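Local atomic coordinates of beta-lactamase (Nostoc sp., PDB entry 6NHS), a protein that probably hydrolyses the beta-lactam ring of penicillin-like antibiotics, as a class D serine beta-lactamase related to the penicillin-binding-protein transpeptidases. Residues T204-V218 with T232-I246. Numbering follows the deposited sequence.
With EDO (1,2-ethanediol), chain E.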
loop_
_atom_site.group_PDB
_atom_site.type_symbol
_atom_site.label_atom_id
_atom_site.label_comp_id
_atom_site.label_asym_id
_atom_site.label_seq_id
_atom_site.Cartn_x
_atom_site.Cartn_y
_atom_site.Cartn_z
ATOM N N THR A 204 1.178 -1.016 5.125
ATOM C CA THR A 204 1.355 0.285 5.743
ATOM C C THR A 204 2.317 1.145 4.927
ATOM O O THR A 204 3.071 0.659 4.074
ATOM C CB THR A 204 1.898 0.142 7.164
ATOM O OG1 THR A 204 3.145 -0.548 7.118
ATOM C CG2 THR A 204 0.929 -0.635 8.050
ATOM N N GLY A 205 2.292 2.435 5.219
ATOM C CA GLY A 205 3.219 3.380 4.623
ATOM C C GLY A 205 3.513 4.492 5.604
ATOM O O GLY A 205 2.706 4.796 6.488
ATOM N N TRP A 206 4.685 5.104 5.446
ATOM C CA TRP A 206 5.121 6.167 6.351
ATOM C C TRP A 206 6.047 7.079 5.551
ATOM O O TRP A 206 7.229 6.765 5.376
ATOM C CB TRP A 206 5.818 5.588 7.577
ATOM C CG TRP A 206 6.196 6.587 8.645
ATOM C CD1 TRP A 206 6.313 7.944 8.513
ATOM C CD2 TRP A 206 6.498 6.293 10.015
ATOM N NE1 TRP A 206 6.675 8.508 9.715
ATOM C CE2 TRP A 206 6.792 7.515 10.651
ATOM C CE3 TRP A 206 6.546 5.116 10.764
ATOM C CZ2 TRP A 206 7.132 7.591 12.000
ATOM C CZ3 TRP A 206 6.885 5.193 12.100
ATOM C CH2 TRP A 206 7.169 6.422 12.706
ATOM N N ALA A 207 5.504 8.195 5.069
ATOM C CA ALA A 207 6.283 9.191 4.339
ATOM C C ALA A 207 6.895 10.162 5.341
ATOM O O ALA A 207 6.176 10.930 5.990
ATOM C CB ALA A 207 5.405 9.929 3.330
ATOM N N ALA A 208 8.221 10.137 5.460
ATOM C CA ALA A 208 8.926 10.949 6.442
ATOM C C ALA A 208 9.648 12.145 5.837
ATOM O O ALA A 208 10.269 12.912 6.578
ATOM C CB ALA A 208 9.926 10.086 7.218
ATOM N N SER A 209 9.593 12.323 4.519
ATOM C CA SER A 209 10.263 13.447 3.878
ATOM C C SER A 209 9.408 14.707 3.845
ATOM O O SER A 209 9.898 15.758 3.420
ATOM C CB SER A 209 10.688 13.073 2.455
ATOM O OG SER A 209 9.568 12.751 1.655
ATOM N N VAL A 210 8.150 14.637 4.285
ATOM C CA VAL A 210 7.279 15.802 4.362
ATOM C C VAL A 210 6.895 16.029 5.818
ATOM O O VAL A 210 7.004 15.138 6.662
ATOM C CB VAL A 210 6.020 15.654 3.482
ATOM C CG1 VAL A 210 6.381 15.805 2.010
ATOM C CG2 VAL A 210 5.354 14.311 3.735
ATOM N N THR A 211 6.439 17.247 6.104
ATOM C CA THR A 211 6.003 17.630 7.446
ATOM C C THR A 211 4.595 18.181 7.356
ATOM O O THR A 211 4.356 19.156 6.614
ATOM C CB THR A 211 6.952 18.656 8.073
ATOM O OG1 THR A 211 8.252 18.073 8.237
ATOM C CG2 THR A 211 6.425 19.086 9.435
ATOM N N PRO A 212 3.612 17.610 8.080
ATOM C CA PRO A 212 3.806 16.448 8.954
ATOM C C PRO A 212 4.038 15.154 8.178
ATOM O O PRO A 212 3.709 15.095 6.993
ATOM C CB PRO A 212 2.490 16.380 9.732
ATOM C CG PRO A 212 1.494 16.971 8.813
ATOM C CD PRO A 212 2.219 18.082 8.100
ATOM N N ASN A 213 4.620 14.149 8.828
ATOM C CA ASN A 213 4.731 12.843 8.197
ATOM C C ASN A 213 3.342 12.318 7.855
ATOM O O ASN A 213 2.347 12.665 8.495
ATOM C CB ASN A 213 5.447 11.852 9.119
ATOM C CG ASN A 213 6.919 12.177 9.313
ATOM O OD1 ASN A 213 7.620 11.459 10.012
ATOM N ND2 ASN A 213 7.392 13.254 8.693
ATOM N N ILE A 214 3.271 11.472 6.833
ATOM C CA ILE A 214 2.009 10.909 6.366
ATOM C C ILE A 214 2.017 9.411 6.638
ATOM O O ILE A 214 2.977 8.715 6.283
ATOM C CB ILE A 214 1.782 11.197 4.872
ATOM C CG1 ILE A 214 1.721 12.708 4.630
ATOM C CG2 ILE A 214 0.522 10.496 4.371
ATOM C CD1 ILE A 214 0.556 13.392 5.319
ATOM N N GLY A 215 0.953 8.919 7.264
ATOM C CA GLY A 215 0.789 7.500 7.541
ATOM C C GLY A 215 -0.276 6.899 6.624
ATOM O O GLY A 215 -1.306 7.519 6.384
ATOM N N TRP A 216 -0.009 5.693 6.142
ATOM C CA TRP A 216 -0.945 4.968 5.296
ATOM C C TRP A 216 -1.235 3.589 5.876
ATOM O O TRP A 216 -0.361 2.953 6.473
ATOM C CB TRP A 216 -0.400 4.718 3.896
ATOM C CG TRP A 216 -0.301 5.824 2.905
ATOM C CD1 TRP A 216 0.837 6.479 2.528
ATOM C CD2 TRP A 216 -1.347 6.323 2.068
ATOM N NE1 TRP A 216 0.558 7.379 1.531
ATOM C CE2 TRP A 216 -0.777 7.306 1.230
ATOM C CE3 TRP A 216 -2.719 6.056 1.965
ATOM C CZ2 TRP A 216 -1.532 8.028 0.298
ATOM C CZ3 TRP A 216 -3.466 6.769 1.034
ATOM C CH2 TRP A 216 -2.869 7.747 0.215
ATOM N N PHE A 217 -2.454 3.105 5.630
ATOM C CA PHE A 217 -2.735 1.669 5.634
ATOM C C PHE A 217 -3.803 1.431 4.575
ATOM O O PHE A 217 -4.918 1.952 4.699
ATOM C CB PHE A 217 -3.198 1.181 7.011
ATOM C CG PHE A 217 -3.327 -0.325 7.121
ATOM C CD1 PHE A 217 -2.334 -1.164 6.627
ATOM C CD2 PHE A 217 -4.434 -0.899 7.733
ATOM C CE1 PHE A 217 -2.447 -2.548 6.732
ATOM C CE2 PHE A 217 -4.550 -2.287 7.851
ATOM C CZ PHE A 217 -3.555 -3.108 7.349
ATOM N N VAL A 218 -3.456 0.696 3.514
ATOM C CA VAL A 218 -4.379 0.444 2.412
ATOM C C VAL A 218 -4.432 -1.055 2.159
ATOM O O VAL A 218 -3.489 -1.786 2.471
ATOM C CB VAL A 218 -3.977 1.202 1.118
ATOM C CG1 VAL A 218 -3.657 2.646 1.432
ATOM C CG2 VAL A 218 -2.783 0.529 0.440
ATOM N N THR A 232 -6.529 4.217 4.507
ATOM C CA THR A 232 -6.401 5.080 5.670
ATOM C C THR A 232 -5.200 5.997 5.478
ATOM O O THR A 232 -4.135 5.558 5.031
ATOM C CB THR A 232 -6.242 4.249 6.953
ATOM O OG1 THR A 232 -7.453 3.524 7.208
ATOM C CG2 THR A 232 -5.945 5.143 8.142
ATOM N N ASN A 233 -5.376 7.273 5.810
ATOM C CA ASN A 233 -4.332 8.273 5.619
ATOM C C ASN A 233 -4.366 9.221 6.806
ATOM O O ASN A 233 -5.409 9.820 7.080
ATOM C CB ASN A 233 -4.545 9.037 4.307
ATOM C CG ASN A 233 -3.400 9.962 3.981
ATOM O OD1 ASN A 233 -3.286 11.047 4.548
ATOM N ND2 ASN A 233 -2.539 9.538 3.055
ATOM N N ILE A 234 -3.242 9.349 7.519
ATOM C CA ILE A 234 -3.201 10.152 8.737
ATOM C C ILE A 234 -1.957 11.031 8.757
ATOM O O ILE A 234 -0.975 10.785 8.055
ATOM C CB ILE A 234 -3.226 9.281 10.016
ATOM C CG1 ILE A 234 -1.917 8.487 10.138
ATOM C CG2 ILE A 234 -4.423 8.354 10.013
ATOM C CD1 ILE A 234 -1.700 7.862 11.517
ATOM N N ASP A 235 -2.013 12.064 9.599
ATOM C CA ASP A 235 -0.819 12.794 9.999
ATOM C C ASP A 235 -0.082 12.020 11.087
ATOM O O ASP A 235 -0.695 11.519 12.033
ATOM C CB ASP A 235 -1.180 14.180 10.537
ATOM C CG ASP A 235 -1.708 15.120 9.467
ATOM O OD1 ASP A 235 -1.688 14.765 8.271
ATOM O OD2 ASP A 235 -2.144 16.227 9.841
ATOM N N ILE A 236 1.240 11.937 10.961
ATOM C CA ILE A 236 2.093 11.370 12.001
ATOM C C ILE A 236 2.969 12.495 12.534
ATOM O O ILE A 236 3.841 13.008 11.821
ATOM C CB ILE A 236 2.943 10.202 11.479
ATOM C CG1 ILE A 236 2.049 9.023 11.100
ATOM C CG2 ILE A 236 3.974 9.774 12.527
ATOM C CD1 ILE A 236 2.816 7.836 10.554
ATOM N N ARG A 237 2.740 12.893 13.786
ATOM C CA ARG A 237 3.531 13.945 14.409
ATOM C C ARG A 237 4.360 13.456 15.588
ATOM O O ARG A 237 5.173 14.224 16.115
ATOM C CB ARG A 237 2.625 15.105 14.846
ATOM C CG ARG A 237 2.277 16.045 13.690
ATOM C CD ARG A 237 1.340 17.164 14.109
ATOM N NE ARG A 237 -0.054 16.837 13.824
ATOM C CZ ARG A 237 -0.684 17.166 12.700
ATOM N NH1 ARG A 237 -0.042 17.836 11.752
ATOM N NH2 ARG A 237 -1.955 16.826 12.524
ATOM N N ASN A 238 4.175 12.209 16.010
ATOM C CA ASN A 238 5.088 11.534 16.918
ATOM C C ASN A 238 5.008 10.047 16.612
ATOM O O ASN A 238 4.130 9.594 15.873
ATOM C CB ASN A 238 4.765 11.831 18.388
ATOM C CG ASN A 238 3.332 11.504 18.749
ATOM O OD1 ASN A 238 2.975 10.339 18.925
ATOM N ND2 ASN A 238 2.503 12.536 18.872
ATOM N N ASN A 239 5.942 9.283 17.182
ATOM C CA ASN A 239 6.025 7.865 16.849
ATOM C C ASN A 239 4.788 7.095 17.296
ATOM O O ASN A 239 4.456 6.066 16.696
ATOM C CB ASN A 239 7.287 7.256 17.457
ATOM C CG ASN A 239 8.543 7.663 16.708
ATOM O OD1 ASN A 239 8.484 8.419 15.735
ATOM N ND2 ASN A 239 9.689 7.166 17.160
ATOM N N ASP A 240 4.091 7.577 18.328
ATOM C CA ASP A 240 2.866 6.916 18.767
ATOM C C ASP A 240 1.749 7.043 17.741
ATOM O O ASP A 240 0.852 6.194 17.701
ATOM C CB ASP A 240 2.422 7.484 20.112
ATOM C CG ASP A 240 3.438 7.230 21.212
ATOM O OD1 ASP A 240 3.604 6.056 21.613
ATOM O OD2 ASP A 240 4.085 8.202 21.663
ATOM N N ASP A 241 1.787 8.086 16.904
ATOM C CA ASP A 241 0.797 8.219 15.841
ATOM C C ASP A 241 0.885 7.078 14.833
ATOM O O ASP A 241 -0.120 6.732 14.201
ATOM C CB ASP A 241 0.967 9.556 15.115
ATOM C CG ASP A 241 0.655 10.746 15.998
ATOM O OD1 ASP A 241 -0.071 10.568 17.000
ATOM O OD2 ASP A 241 1.130 11.860 15.684
ATOM N N ALA A 242 2.074 6.493 14.659
ATOM C CA ALA A 242 2.252 5.477 13.624
ATOM C C ALA A 242 1.387 4.250 13.886
ATOM O O ALA A 242 0.823 3.670 12.953
ATOM C CB ALA A 242 3.723 5.079 13.525
ATOM N N ALA A 243 1.271 3.838 15.150
ATOM C CA ALA A 243 0.430 2.693 15.482
ATOM C C ALA A 243 -1.038 2.947 15.163
ATOM O O ALA A 243 -1.797 1.988 14.975
ATOM C CB ALA A 243 0.588 2.333 16.961
ATOM N N ALA A 244 -1.455 4.212 15.079
ATOM C CA ALA A 244 -2.849 4.507 14.789
ATOM C C ALA A 244 -3.230 4.178 13.352
ATOM O O ALA A 244 -4.423 4.080 13.056
ATOM C CB ALA A 244 -3.145 5.976 15.088
ATOM N N ARG A 245 -2.249 4.004 12.457
ATOM C CA ARG A 245 -2.546 3.665 11.065
ATOM C C ARG A 245 -3.430 2.427 10.974
ATOM O O ARG A 245 -4.475 2.436 10.315
ATOM C CB ARG A 245 -1.245 3.431 10.293
ATOM C CG ARG A 245 -0.426 4.675 10.013
ATOM C CD ARG A 245 0.888 4.294 9.368
ATOM N NE ARG A 245 1.708 3.472 10.257
ATOM C CZ ARG A 245 2.883 2.958 9.912
ATOM N NH1 ARG A 245 3.573 2.220 10.774
ATOM N NH2 ARG A 245 3.370 3.189 8.700
ATOM N N ILE A 246 -3.018 1.348 11.638
ATOM C CA ILE A 246 -3.785 0.110 11.596
ATOM C C ILE A 246 -4.954 0.162 12.574
ATOM O O ILE A 246 -6.046 -0.332 12.278
ATOM C CB ILE A 246 -2.848 -1.082 11.862
ATOM C CG1 ILE A 246 -1.924 -1.283 10.654
ATOM C CG2 ILE A 246 -3.636 -2.349 12.176
ATOM C CD1 ILE A 246 -0.875 -2.326 10.839
HETATM C C1 EDO E . 6.317 1.847 6.974
HETATM O O1 EDO E . 5.200 0.993 6.718
HETATM C C2 EDO E . 6.397 2.103 8.474
HETATM O O2 EDO E . 5.943 0.944 9.179
HETATM O O HOH W 1 5.696 15.242 11.354
#
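Arg245, on helix 239-246, reaches strand 204-207 with its guanidinium: NH2 donates to Gly205 O at 2.8 Å. This donor stands above the carbonyl plane, while Trp216 N meets the same oxygen from the opposite face, so one buried carbonyl is gripped twice. The side chain bends at chi3 (-63°), which turns NE back to Ala242 O at 2.8 Å; these two bonds fix the plane of the group. Thr204 CB covers one face and Trp206 CE3 the other. An ethanediol, probably from the crystallisation liquor, bridges Arg245 NH1 and Thr204 OG1. Thr204 and Gly205 fit the KTG-type motif of this family, so the strand that Arg245 meets probably borders the active site.

Strands 213-218 and 232-236 pair antiparallel through main-chain bonds such as Gly215 N to Ile234 O. They form a hairpin in the central sheet of the serine beta-lactamase fold, and the following helix packs back over it. At its open end, away from the turn, a water accepts from Asn213 N and donates to Ile236 O. Gly215, without a side chain, lets Ile236 CD1 come to 3.6 Å and Arg245 CD to 3.7 Å of its CA.

On the same face, Ile236 CD1 lies over the five-membered ring of Trp206, 3.9 Å from its centroid, and Ala242 CB touches CZ3 at 3.5 Å. Trp206 NE1 donates to Asn213 OD1, holding the indole in place. Ile246 CG1 sits above the Phe217 ring centre at 3.8 Å.

On the other sheet face, Asn233 ND2 lies 3.2 Å above the Trp216 ring plane; Asn233 OD1 is hydrogen-bonded to Arg54 NE, and Trp216 NE1 to Leu60 O.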